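Local coordinates for protein AP endonuclease, family 2 (Brucella melitensis biovar Abortus, PDB 3NGF) that probably interconverts hydroxypyruvate and tartronate semialdehyde as a manganese-binding isomerase of the hyi family, built on a xylose isomerase-like TIM barrel, at residues G72-G77 / H111-I116; A14-M19 / R30-A35; A213-R218 / G224-P229; R198-M203 / E236-R241. All coordinates share one frame; numbering follows the deposited sequence.

Contact 1. Residues G72-G77 / H111-I116; sequences GDWAAG and HAMSGI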
loop_
_atom_site.group_PDB
_atom_site.type_symbol
_atom_site.label_atom_id
_atom_site.label_comp_id
_atom_site.label_asym_id
_atom_site.label_seq_id
_atom_site.Cartn_x
_atom_site.Cartn_y
_atom_site.Cartn_z
ATOM N N GLY A 72 -8.332 -5.864 11.801
ATOM C CA GLY A 72 -8.867 -6.030 13.163
ATOM C C GLY A 72 -9.864 -4.923 13.474
ATOM O O GLY A 72 -10.521 -4.417 12.576
ATOM N N ASP A 73 -9.962 -4.538 14.738
ATOM C CA ASP A 73 -10.929 -3.529 15.183
ATOM C C ASP A 73 -10.341 -2.119 15.027
ATOM O O ASP A 73 -9.752 -1.589 15.959
ATOM C CB ASP A 73 -11.294 -3.797 16.650
ATOM C CG ASP A 73 -12.470 -2.976 17.146
ATOM O OD1 ASP A 73 -12.945 -2.047 16.447
ATOM O OD2 ASP A 73 -12.922 -3.281 18.280
ATOM N N TRP A 74 -10.507 -1.533 13.847
ATOM C CA TRP A 74 -9.929 -0.208 13.523
ATOM C C TRP A 74 -10.437 0.899 14.441
ATOM O O TRP A 74 -9.651 1.710 14.961
ATOM C CB TRP A 74 -10.225 0.164 12.079
ATOM C CG TRP A 74 -9.434 1.369 11.588
ATOM C CD1 TRP A 74 -9.797 2.688 11.693
ATOM C CD2 TRP A 74 -8.157 1.357 10.936
ATOM N NE1 TRP A 74 -8.826 3.490 11.139
ATOM C CE2 TRP A 74 -7.811 2.704 10.670
ATOM C CE3 TRP A 74 -7.269 0.345 10.560
ATOM C CZ2 TRP A 74 -6.611 3.061 10.044
ATOM C CZ3 TRP A 74 -6.088 0.698 9.926
ATOM C CH2 TRP A 74 -5.770 2.044 9.667
ATOM N N ALA A 75 -11.755 0.925 14.634
ATOM C CA ALA A 75 -12.394 1.868 15.554
ATOM C C ALA A 75 -11.777 1.815 16.950
ATOM O O ALA A 75 -11.661 2.848 17.609
ATOM C CB ALA A 75 -13.904 1.609 15.624
ATOM N N ALA A 76 -11.366 0.628 17.405
ATOM C CA ALA A 76 -10.721 0.497 18.721
ATOM C C ALA A 76 -9.209 0.769 18.711
ATOM O O ALA A 76 -8.540 0.551 19.722
ATOM C CB ALA A 76 -10.998 -0.880 19.318
ATOM N N GLY A 77 -8.673 1.243 17.584
ATOM C CA GLY A 77 -7.245 1.571 17.482
ATOM C C GLY A 77 -6.343 0.483 16.901
ATOM O O GLY A 77 -5.125 0.667 16.830
ATOM N N HIS A 111 -1.595 -5.740 0.936
ATOM C CA HIS A 111 -0.814 -5.303 2.083
ATOM C C HIS A 111 -1.354 -5.948 3.372
ATOM O O HIS A 111 -2.523 -5.759 3.730
ATOM C CB HIS A 111 -0.841 -3.771 2.155
ATOM C CG HIS A 111 -0.291 -3.180 3.414
ATOM N ND1 HIS A 111 -0.682 -1.937 3.871
ATOM C CD2 HIS A 111 0.615 -3.639 4.307
ATOM C CE1 HIS A 111 -0.023 -1.653 4.980
ATOM N NE2 HIS A 111 0.768 -2.667 5.269
ATOM N N ALA A 112 -0.513 -6.722 4.047
ATOM C CA ALA A 112 -0.852 -7.279 5.360
ATOM C C ALA A 112 -0.279 -6.390 6.459
ATOM O O ALA A 112 0.942 -6.334 6.628
ATOM C CB ALA A 112 -0.304 -8.691 5.478
ATOM N N MET A 113 -1.152 -5.718 7.198
ATOM C CA MET A 113 -0.747 -4.831 8.288
ATOM C C MET A 113 -0.261 -5.630 9.509
ATOM O O MET A 113 -0.732 -6.744 9.781
ATOM C CB MET A 113 -1.906 -3.905 8.671
ATOM C CG MET A 113 -2.372 -2.982 7.513
ATOM S SD MET A 113 -3.440 -1.686 8.151
ATOM C CE MET A 113 -2.283 -0.612 8.967
ATOM N N SER A 114 0.680 -5.050 10.241
ATOM C CA SER A 114 1.389 -5.768 11.303
ATOM C C SER A 114 0.885 -5.517 12.724
ATOM O O SER A 114 1.020 -6.387 13.591
ATOM C CB SER A 114 2.905 -5.492 11.238
ATOM O OG SER A 114 3.523 -6.233 10.193
ATOM N N GLY A 115 0.360 -4.321 12.983
ATOM C CA GLY A 115 -0.181 -3.985 14.296
ATOM C C GLY A 115 0.725 -3.034 15.052
ATOM O O GLY A 115 1.900 -2.852 14.699
ATOM N N ILE A 116 0.156 -2.440 16.097
ATOM C CA ILE A 116 0.896 -1.700 17.112
ATOM C C ILE A 116 1.483 -2.732 18.089
ATOM O O ILE A 116 0.718 -3.414 18.806
ATOM C CB ILE A 116 -0.034 -0.730 17.894
ATOM C CG1 ILE A 116 -0.759 0.240 16.957
ATOM C CG2 ILE A 116 0.732 0.028 18.990
ATOM C CD1 ILE A 116 0.151 1.057 16.099
#
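Trp-74 turns the rim of its indole toward the thioether of Met-113, and the two side chains cross at about a right angle. The sulfur lies in the plane of the ring system, at its edge, with SD of Met-113 4.0 Å from CZ3 of Trp-74. Seen from the centre of the six-membered ring, the sulfur sits 84° off the ring normal, so this is an edge-on Met-aromatic contact and not a sulfur over the face. The methyl follows closely, CE of Met-113 lying 4.1 Å from the same CZ3. A bend at chi3 (74°) folds that methyl back, which lets both atoms meet one corner of the indole. With CG anti to the backbone N (chi1 -168°), the indole of Trp-74 extends from its loop and brings CZ3 to the thioether. Methionine suits the place: it is buried, flexible and polarisable, and its CG lies over one face of the His-111 ring, toward the rim.

The loop that presents the indole is tightly turned. Trp-74 opens a type I beta turn closed by the bond from Gly-77 N to Trp-74 O, 2.8 Å long, and Gly-77 takes a positive phi that glycine adopts easily. Just before the turn, OD1 of Asp-73 accepts from Ala-76 N at 3.3 Å, an Asx motif in which the donor comes from above the carboxylate plane. Phe-44 meets the indole edge to face, and Arg-79 adds a cation-pi contact. These segments follow strands 63-68 and 109-111, and their meeting is one between neighbouring beta-alpha loops at the C-terminal mouth of a TIM barrel, where manganese is bound.

Contact 2. Residues A14-M19 / R30-A35; sequences ANLSTM and RLAAEA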
loop_
_atom_site.group_PDB
_atom_site.type_symbol
_atom_site.label_atom_id
_atom_site.label_comp_id
_atom_site.label_asym_id
_atom_site.label_seq_id
_atom_site.Cartn_x
_atom_site.Cartn_y
_atom_site.Cartn_z
ATOM N N ALA A 14 -4.924 6.158 -8.438
ATOM C CA ALA A 14 -5.593 7.033 -7.481
ATOM C C ALA A 14 -5.911 6.233 -6.217
ATOM O O ALA A 14 -6.372 5.089 -6.307
ATOM C CB ALA A 14 -6.885 7.618 -8.083
ATOM N N ASN A 15 -5.610 6.786 -5.052
ATOM C CA ASN A 15 -6.063 6.184 -3.794
ATOM C C ASN A 15 -7.466 6.712 -3.426
ATOM O O ASN A 15 -7.637 7.885 -3.069
ATOM C CB ASN A 15 -5.047 6.411 -2.661
ATOM C CG ASN A 15 -5.398 5.641 -1.416
ATOM O OD1 ASN A 15 -6.477 5.835 -0.865
ATOM N ND2 ASN A 15 -4.497 4.741 -0.966
ATOM N N LEU A 16 -8.474 5.845 -3.524
ATOM C CA LEU A 16 -9.871 6.245 -3.322
ATOM C C LEU A 16 -10.272 6.360 -1.848
ATOM O O LEU A 16 -11.397 6.754 -1.566
ATOM C CB LEU A 16 -10.816 5.291 -4.064
ATOM C CG LEU A 16 -10.506 5.047 -5.540
ATOM C CD1 LEU A 16 -11.648 4.231 -6.183
ATOM C CD2 LEU A 16 -10.296 6.367 -6.368
ATOM N N SER A 17 -9.381 6.009 -0.915
ATOM C CA SER A 17 -9.614 6.238 0.498
ATOM C C SER A 17 -9.246 7.688 0.832
ATOM O O SER A 17 -9.930 8.323 1.636
ATOM C CB SER A 17 -8.799 5.261 1.380
ATOM O OG SER A 17 -9.227 3.901 1.185
ATOM N N THR A 18 -8.184 8.204 0.213
ATOM C CA THR A 18 -7.700 9.579 0.527
ATOM C C THR A 18 -8.080 10.648 -0.511
ATOM O O THR A 18 -8.177 11.843 -0.167
ATOM C CB THR A 18 -6.177 9.611 0.756
ATOM O OG1 THR A 18 -5.472 9.346 -0.462
ATOM C CG2 THR A 18 -5.742 8.620 1.890
ATOM N N MET A 19 -8.275 10.233 -1.760
ATOM C CA MET A 19 -8.654 11.151 -2.855
ATOM C C MET A 19 -10.115 11.033 -3.194
ATOM O O MET A 19 -10.745 10.013 -2.920
ATOM C CB MET A 19 -7.838 10.897 -4.125
ATOM C CG MET A 19 -6.327 11.042 -3.954
ATOM S SD MET A 19 -5.359 10.587 -5.380
ATOM C CE MET A 19 -5.980 11.761 -6.613
ATOM N N ARG A 30 -15.651 6.348 -10.870
ATOM C CA ARG A 30 -15.921 7.167 -12.060
ATOM C C ARG A 30 -15.073 8.449 -12.078
ATOM O O ARG A 30 -14.514 8.839 -13.113
ATOM C CB ARG A 30 -17.385 7.541 -12.117
ATOM C CG ARG A 30 -17.748 8.399 -13.354
ATOM C CD ARG A 30 -19.236 8.751 -13.423
ATOM N NE ARG A 30 -19.700 9.526 -12.266
ATOM C CZ ARG A 30 -19.562 10.844 -12.110
ATOM N NH1 ARG A 30 -18.961 11.597 -13.036
ATOM N NH2 ARG A 30 -20.033 11.424 -11.016
ATOM N N LEU A 31 -14.999 9.130 -10.947
ATOM C CA LEU A 31 -14.205 10.364 -10.915
ATOM C C LEU A 31 -12.700 10.136 -11.203
ATOM O O LEU A 31 -12.068 10.936 -11.907
ATOM C CB LEU A 31 -14.425 11.113 -9.615
ATOM C CG LEU A 31 -15.832 11.638 -9.316
ATOM C CD1 LEU A 31 -15.736 12.542 -8.067
ATOM C CD2 LEU A 31 -16.466 12.386 -10.485
ATOM N N ALA A 32 -12.141 9.039 -10.697
ATOM C CA ALA A 32 -10.757 8.684 -10.947
ATOM C C ALA A 32 -10.547 8.375 -12.412
ATOM O O ALA A 32 -9.597 8.856 -13.008
ATOM C CB ALA A 32 -10.328 7.453 -10.067
ATOM N N ALA A 33 -11.449 7.601 -13.004
ATOM C CA ALA A 33 -11.339 7.275 -14.432
ATOM C C ALA A 33 -11.483 8.528 -15.330
ATOM O O ALA A 33 -10.727 8.690 -16.300
ATOM C CB ALA A 33 -12.370 6.200 -14.814
ATOM N N GLU A 34 -12.412 9.425 -14.989
ATOM C CA GLU A 34 -12.609 10.674 -15.767
ATOM C C GLU A 34 -11.405 11.616 -15.630
ATOM O O GLU A 34 -11.146 12.412 -16.537
ATOM C CB GLU A 34 -13.907 11.380 -15.357
ATOM C CG GLU A 34 -15.185 10.652 -15.839
ATOM C CD GLU A 34 -16.473 11.317 -15.370
ATOM O OE1 GLU A 34 -16.385 12.353 -14.670
ATOM O OE2 GLU A 34 -17.574 10.809 -15.716
ATOM N N ALA A 35 -10.658 11.492 -14.526
ATOM C CA ALA A 35 -9.451 12.300 -14.290
ATOM C C ALA A 35 -8.259 11.670 -15.018
ATOM O O ALA A 35 -7.197 12.242 -15.044
ATOM C CB ALA A 35 -9.165 12.442 -12.763
#
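Ala-32 sets its methyl against two side chains of segment 14-19, the methyl of Ala-14 and one branch of Leu-16. This is strand-to-helix packing within the first beta-alpha-beta unit of the TIM barrel, where helix 25-34 lies outside strand 11-15 and the chain returns through strand 39-41. CB of Ala-32 is 4.0 Å from CB of Ala-14 and 3.9 Å from CD2 of Leu-16, both ordinary van der Waals distances. The CB bonds of the two alanines point toward the opposing segments. Such small residues let the backbones come close, to 6.4 Å between CA of Ala-14 and CA of Ala-32. Leu-16, just past the strand end, reaches in with its branched tip: CG stands beside the backbone N (chi1 -51°), and CD2 arrives at the alanine. Val-40 of the next strand touches both Leu-16 and Ala-32, continuing the apolar layer between helix and barrel wall.

On the solvent side of the helix, Arg-30 and Glu-34 stand one turn apart and form a salt bridge. Arg-30 NH1 donates to Glu-34 OE2, which lies in the guanidinium plane and is met on its syn side, though from out of the carboxylate plane. Charged residues suit that exposed surface as small apolar ones suit the buried side.

At the end of the strand the chain turns around Asn-15, whose amide group is held at both ends. ND2 donates to Glu-41 OE2, while OD1 receives two backbone N-H groups from opposite faces of the amide plane. One completes an Asx turn, with Ser-17 N 2.9 Å from Asn-15 OD1; the other makes an Asx motif, with Thr-18 N 3.1 Å from Asn-15 OD1.

Contact 3. Residues A213-R218 / G224-P229; sequences ASVPDR and GELNYP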
loop_
_atom_site.group_PDB
_atom_site.type_symbol
_atom_site.label_atom_id
_atom_site.label_comp_id
_atom_site.label_asym_id
_atom_site.label_seq_id
_atom_site.Cartn_x
_atom_site.Cartn_y
_atom_site.Cartn_z
ATOM N N ALA A 213 3.332 11.066 -1.623
ATOM C CA ALA A 213 2.602 12.178 -1.051
ATOM C C ALA A 213 3.652 13.222 -0.674
ATOM O O ALA A 213 4.819 12.870 -0.388
ATOM C CB ALA A 213 1.771 11.751 0.208
ATOM N N SER A 214 3.279 14.494 -0.686
ATOM C CA SER A 214 4.231 15.539 -0.283
ATOM C C SER A 214 4.715 15.344 1.155
ATOM O O SER A 214 3.975 14.845 2.013
ATOM C CB SER A 214 3.642 16.951 -0.464
ATOM O OG SER A 214 2.688 17.274 0.518
ATOM N N VAL A 215 5.956 15.752 1.396
ATOM C CA VAL A 215 6.538 15.755 2.734
ATOM C C VAL A 215 6.842 17.228 3.081
ATOM O O VAL A 215 7.477 17.909 2.295
ATOM C CB VAL A 215 7.822 14.884 2.789
ATOM C CG1 VAL A 215 8.469 14.974 4.181
ATOM C CG2 VAL A 215 7.519 13.428 2.413
ATOM N N PRO A 216 6.420 17.704 4.260
ATOM C CA PRO A 216 5.813 16.929 5.331
ATOM C C PRO A 216 4.273 16.875 5.382
ATOM O O PRO A 216 3.718 16.171 6.243
ATOM C CB PRO A 216 6.336 17.643 6.573
ATOM C CG PRO A 216 6.335 19.097 6.161
ATOM C CD PRO A 216 6.781 19.068 4.720
ATOM N N ASP A 217 3.573 17.606 4.523
ATOM C CA ASP A 217 2.133 17.808 4.760
ATOM C C ASP A 217 1.159 16.822 4.095
ATOM O O ASP A 217 -0.043 16.940 4.284
ATOM C CB ASP A 217 1.735 19.232 4.456
ATOM C CG ASP A 217 2.356 20.210 5.431
ATOM O OD1 ASP A 217 2.356 19.915 6.652
ATOM O OD2 ASP A 217 2.843 21.240 4.974
ATOM N N ARG A 218 1.708 15.878 3.350
ATOM C CA ARG A 218 0.973 14.717 2.808
ATOM C C ARG A 218 -0.113 15.128 1.819
ATOM O O ARG A 218 -1.215 14.597 1.828
ATOM C CB ARG A 218 0.449 13.834 3.943
ATOM C CG ARG A 218 0.344 12.357 3.570
ATOM C CD ARG A 218 -0.043 11.486 4.754
ATOM N NE ARG A 218 0.065 10.071 4.394
ATOM C CZ ARG A 218 -0.082 9.055 5.248
ATOM N NH1 ARG A 218 -0.398 9.267 6.520
ATOM N NH2 ARG A 218 0.054 7.817 4.810
ATOM N N GLY A 224 6.638 20.749 -1.300
ATOM C CA GLY A 224 7.339 20.139 -0.173
ATOM C C GLY A 224 8.782 19.836 -0.482
ATOM O O GLY A 224 9.328 20.282 -1.514
ATOM N N GLU A 225 9.395 19.047 0.403
ATOM C CA GLU A 225 10.836 18.866 0.393
ATOM C C GLU A 225 11.387 17.910 -0.661
ATOM O O GLU A 225 12.575 17.976 -0.984
ATOM C CB GLU A 225 11.332 18.539 1.825
ATOM C CG GLU A 225 10.998 17.162 2.334
ATOM C CD GLU A 225 11.221 16.985 3.836
ATOM O OE1 GLU A 225 10.714 17.770 4.653
ATOM O OE2 GLU A 225 11.916 16.024 4.201
ATOM N N LEU A 226 10.533 17.056 -1.234
ATOM C CA LEU A 226 10.975 16.113 -2.250
ATOM C C LEU A 226 10.678 16.626 -3.655
ATOM O O LEU A 226 9.647 17.228 -3.897
ATOM C CB LEU A 226 10.328 14.742 -2.067
ATOM C CG LEU A 226 10.577 13.965 -0.770
ATOM C CD1 LEU A 226 9.834 12.609 -0.807
ATOM C CD2 LEU A 226 12.069 13.767 -0.477
ATOM N N ASN A 227 11.609 16.371 -4.567
ATOM C CA ASN A 227 11.426 16.608 -5.987
ATOM C C ASN A 227 10.917 15.319 -6.650
ATOM O O ASN A 227 11.699 14.472 -7.084
ATOM C CB ASN A 227 12.764 17.060 -6.577
ATOM C CG ASN A 227 12.705 17.314 -8.068
ATOM O OD1 ASN A 227 11.646 17.292 -8.677
ATOM N ND2 ASN A 227 13.858 17.528 -8.661
ATOM N N TYR A 228 9.593 15.162 -6.701
ATOM C CA TYR A 228 9.004 13.922 -7.163
ATOM C C TYR A 228 9.296 13.584 -8.630
ATOM O O TYR A 228 9.486 12.441 -8.920
ATOM C CB TYR A 228 7.500 13.820 -6.834
ATOM C CG TYR A 228 7.242 13.214 -5.470
ATOM C CD1 TYR A 228 7.474 11.869 -5.240
ATOM C CD2 TYR A 228 6.842 14.001 -4.397
ATOM C CE1 TYR A 228 7.293 11.306 -4.020
ATOM C CE2 TYR A 228 6.631 13.437 -3.154
ATOM C CZ TYR A 228 6.855 12.084 -2.969
ATOM O OH TYR A 228 6.656 11.477 -1.754
ATOM N N PRO A 229 9.366 14.577 -9.548
ATOM C CA PRO A 229 9.755 14.215 -10.919
ATOM C C PRO A 229 11.120 13.521 -11.019
ATOM O O PRO A 229 11.300 12.597 -11.827
ATOM C CB PRO A 229 9.734 15.557 -11.657
ATOM C CG PRO A 229 8.702 16.371 -10.909
ATOM C CD PRO A 229 8.761 15.917 -9.478
HETATM O O HOH W 1 7.551 16.650 -1.195
#
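The backbones of Val-215 and Gly-224 draw together to 5.3 Å between CA atoms, and alongside them Glu-225 N donates a straight hydrogen bond (167°) to Val-215 O, 2.9 Å away. The contact closes the long beta-alpha loop after strand 207-212 of the TIM barrel, just before helix 228-237. Gly-224 suits the place: its backbone has a positive phi, and its CA comes 3.3 Å from Val-215 O, leaving no room for a side chain.

Val-215 is the apolar centre. Its CG1 packs on the carboxylate end of Glu-225, 3.4 Å from CD, while CG2 meets Leu-226 CD1 at 4.0 Å. Glu-225 holds CG between its backbone N and carbonyl carbon (chi1 72°), from where the extended chain runs back over the valine; OE2 hydrogen-bonds to Gln-190 NE2 of helix 186-192. A water accepts from both Val-215 N and Leu-226 N, bridging polar groups that do not meet directly.

Ala-213 follows directly on the strand, its side chain about 8 Å from the manganese ion. Tyr-228, in the first turn of the helix, reaches back to it edge-on: OH donates to Ala-213 O at 2.7 Å, from above the carbonyl plane by 39°.

Contact 4. Residues R198-M203 / E236-R241; sequences RLIEKM and ESVGYR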
loop_
_atom_site.group_PDB
_atom_site.type_symbol
_atom_site.label_atom_id
_atom_site.label_comp_id
_atom_site.label_asym_id
_atom_site.label_seq_id
_atom_site.Cartn_x
_atom_site.Cartn_y
_atom_site.Cartn_z
ATOM N N ARG A 198 19.550 6.495 -3.287
ATOM C CA ARG A 198 20.411 5.364 -2.946
ATOM C C ARG A 198 19.648 4.249 -2.245
ATOM O O ARG A 198 19.955 3.062 -2.439
ATOM C CB ARG A 198 21.619 5.866 -2.131
ATOM C CG ARG A 198 22.530 6.771 -2.949
ATOM C CD ARG A 198 23.259 6.036 -4.064
ATOM N NE ARG A 198 24.229 6.935 -4.691
ATOM C CZ ARG A 198 24.096 7.524 -5.873
ATOM N NH1 ARG A 198 23.054 7.280 -6.662
ATOM N NH2 ARG A 198 25.048 8.355 -6.284
ATOM N N LEU A 199 18.584 4.606 -1.520
ATOM C CA LEU A 199 17.736 3.606 -0.893
ATOM C C LEU A 199 16.990 2.773 -1.957
ATOM O O LEU A 199 16.973 1.536 -1.891
ATOM C CB LEU A 199 16.709 4.272 -0.004
ATOM C CG LEU A 199 15.789 3.403 0.829
ATOM C CD1 LEU A 199 16.584 2.522 1.785
ATOM C CD2 LEU A 199 14.747 4.285 1.616
ATOM N N ILE A 200 16.375 3.471 -2.916
ATOM C CA ILE A 200 15.665 2.831 -4.038
ATOM C C ILE A 200 16.584 1.895 -4.776
ATOM O O ILE A 200 16.200 0.749 -5.086
ATOM C CB ILE A 200 15.044 3.868 -5.027
ATOM C CG1 ILE A 200 13.899 4.620 -4.331
ATOM C CG2 ILE A 200 14.562 3.169 -6.305
ATOM C CD1 ILE A 200 13.337 5.837 -5.109
ATOM N N GLU A 201 17.807 2.361 -5.009
ATOM C CA GLU A 201 18.830 1.571 -5.672
ATOM C C GLU A 201 19.231 0.318 -4.881
ATOM O O GLU A 201 19.374 -0.780 -5.483
ATOM C CB GLU A 201 20.031 2.462 -6.014
ATOM C CG GLU A 201 19.698 3.428 -7.174
ATOM C CD GLU A 201 20.727 4.502 -7.404
ATOM O OE1 GLU A 201 21.610 4.676 -6.558
ATOM O OE2 GLU A 201 20.655 5.178 -8.456
ATOM N N LYS A 202 19.363 0.453 -3.558
ATOM C CA LYS A 202 19.659 -0.693 -2.684
ATOM C C LYS A 202 18.483 -1.673 -2.659
ATOM O O LYS A 202 18.680 -2.889 -2.583
ATOM C CB LYS A 202 19.931 -0.250 -1.238
ATOM C CG LYS A 202 21.153 0.587 -1.006
ATOM C CD LYS A 202 20.986 1.455 0.289
ATOM C CE LYS A 202 22.298 2.005 0.796
ATOM N NZ LYS A 202 22.157 2.774 2.086
ATOM N N MET A 203 17.260 -1.144 -2.732
ATOM C CA MET A 203 16.046 -1.957 -2.600
ATOM C C MET A 203 15.578 -2.526 -3.935
ATOM O O MET A 203 14.527 -3.158 -4.001
ATOM C CB MET A 203 14.916 -1.136 -1.980
ATOM C CG MET A 203 15.113 -0.779 -0.488
ATOM S SD MET A 203 13.831 0.301 0.167
ATOM C CE MET A 203 12.435 -0.872 0.222
ATOM N N GLU A 236 12.208 4.702 -12.856
ATOM C CA GLU A 236 12.342 4.240 -14.256
ATOM C C GLU A 236 13.721 3.672 -14.540
ATOM O O GLU A 236 13.841 2.624 -15.204
ATOM C CB GLU A 236 12.036 5.373 -15.233
ATOM C CG GLU A 236 10.562 5.740 -15.305
ATOM C CD GLU A 236 9.688 4.624 -15.875
ATOM O OE1 GLU A 236 10.045 4.042 -16.927
ATOM O OE2 GLU A 236 8.637 4.335 -15.254
ATOM N N SER A 237 14.741 4.351 -14.013
ATOM C CA SER A 237 16.153 3.966 -14.160
ATOM C C SER A 237 16.456 2.590 -13.581
ATOM O O SER A 237 17.214 1.827 -14.191
ATOM C CB SER A 237 17.115 5.032 -13.555
ATOM O OG SER A 237 17.284 4.868 -12.134
ATOM N N VAL A 238 15.834 2.248 -12.442
ATOM C CA VAL A 238 16.049 0.938 -11.842
ATOM C C VAL A 238 15.176 -0.160 -12.461
ATOM O O VAL A 238 15.313 -1.319 -12.100
ATOM C CB VAL A 238 15.856 0.953 -10.305
ATOM C CG1 VAL A 238 16.825 1.977 -9.664
ATOM C CG2 VAL A 238 14.404 1.249 -9.926
ATOM N N GLY A 239 14.297 0.196 -13.392
ATOM C CA GLY A 239 13.459 -0.786 -14.068
ATOM C C GLY A 239 12.188 -1.127 -13.317
ATOM O O GLY A 239 11.626 -2.195 -13.520
ATOM N N TYR A 240 11.697 -0.211 -12.481
ATOM C CA TYR A 240 10.431 -0.438 -11.791
ATOM C C TYR A 240 9.282 -0.302 -12.772
ATOM O O TYR A 240 9.187 0.707 -13.457
ATOM C CB TYR A 240 10.242 0.550 -10.638
ATOM C CG TYR A 240 8.955 0.335 -9.892
ATOM C CD1 TYR A 240 8.759 -0.809 -9.116
ATOM C CD2 TYR A 240 7.930 1.254 -9.963
ATOM C CE1 TYR A 240 7.573 -1.019 -8.444
ATOM C CE2 TYR A 240 6.720 1.040 -9.303
ATOM C CZ TYR A 240 6.560 -0.083 -8.538
ATOM O OH TYR A 240 5.385 -0.256 -7.870
ATOM N N ARG A 241 8.422 -1.311 -12.845
ATOM C CA ARG A 241 7.264 -1.276 -13.728
ATOM C C ARG A 241 5.980 -1.676 -13.023
ATOM O O ARG A 241 5.039 -2.174 -13.653
ATOM C CB ARG A 241 7.531 -2.184 -14.947
ATOM C CG ARG A 241 8.813 -1.827 -15.696
ATOM C CD ARG A 241 8.697 -0.595 -16.567
ATOM N NE ARG A 241 9.934 -0.381 -17.321
ATOM C CZ ARG A 241 11.004 0.290 -16.881
ATOM N NH1 ARG A 241 11.023 0.870 -15.668
ATOM N NH2 ARG A 241 12.070 0.397 -17.671
#
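Apolar packing makes the direct contact, with Val-238 spreading its two methyls over neighbouring residues of helix 196-202. CG2 of Val-238 meets CG2 of Ile-200 at 4.1 Å, and CG1 of Val-238 lies 4.1 Å from CG of Glu-201, the side chains crossing at about a right angle in both cases. Chi1 of -58° puts CG1 beside the backbone N and CG2 between N and the carbonyl carbon, which splays the branches toward Glu-201 and Ile-200. Isoleucine suits the buried side, whereas Glu-201 offers only its aliphatic stem.

One salt bridge lies beside the packing: Glu-201 OE1 receives Arg-198 NH1 at 3.0 Å on its syn side.

A backbone bond shapes the second segment. Gly-239 ends helix 228-237 in a Schellman motif, where a positive phi (85°) suits glycine, and its N bonds to Glu-236 O at 3.1 Å. A side-chain-to-backbone bond follows, Arg-241 NH1 donating to Tyr-240 O, 2.9 Å away, from above the carbonyl plane.

The contact joins two outer helices of the TIM barrel: the end of 228-237 rests beside 196-202, which itself packs through Ile-200 on Leu-184 of strand 180-185 and Phe-207 of strand 207-212.

How the contacts relate
From the N terminus, contact 2 comes first, closing the short excursion from strand 11-15 to helix 25-34. Contact 1 follows in series: it spans helix 88-104 and brings together the loops after strands 63-68 and 109-111. Contact 4 opens next, at helix 196-202, and closes only at the end of helix 228-237. Contact 3 falls wholly within that span, joining the loop after strand 207-212 to the start of the same helix 228-237, which the two therefore share from its opposite ends. None of the four touches another. Contact 2 packs a helix on the barrel wall and contact 4 joins two outer helices, their centres about 26 Å apart; contacts 1 and 3 lie among the beta-alpha loops near the metal site.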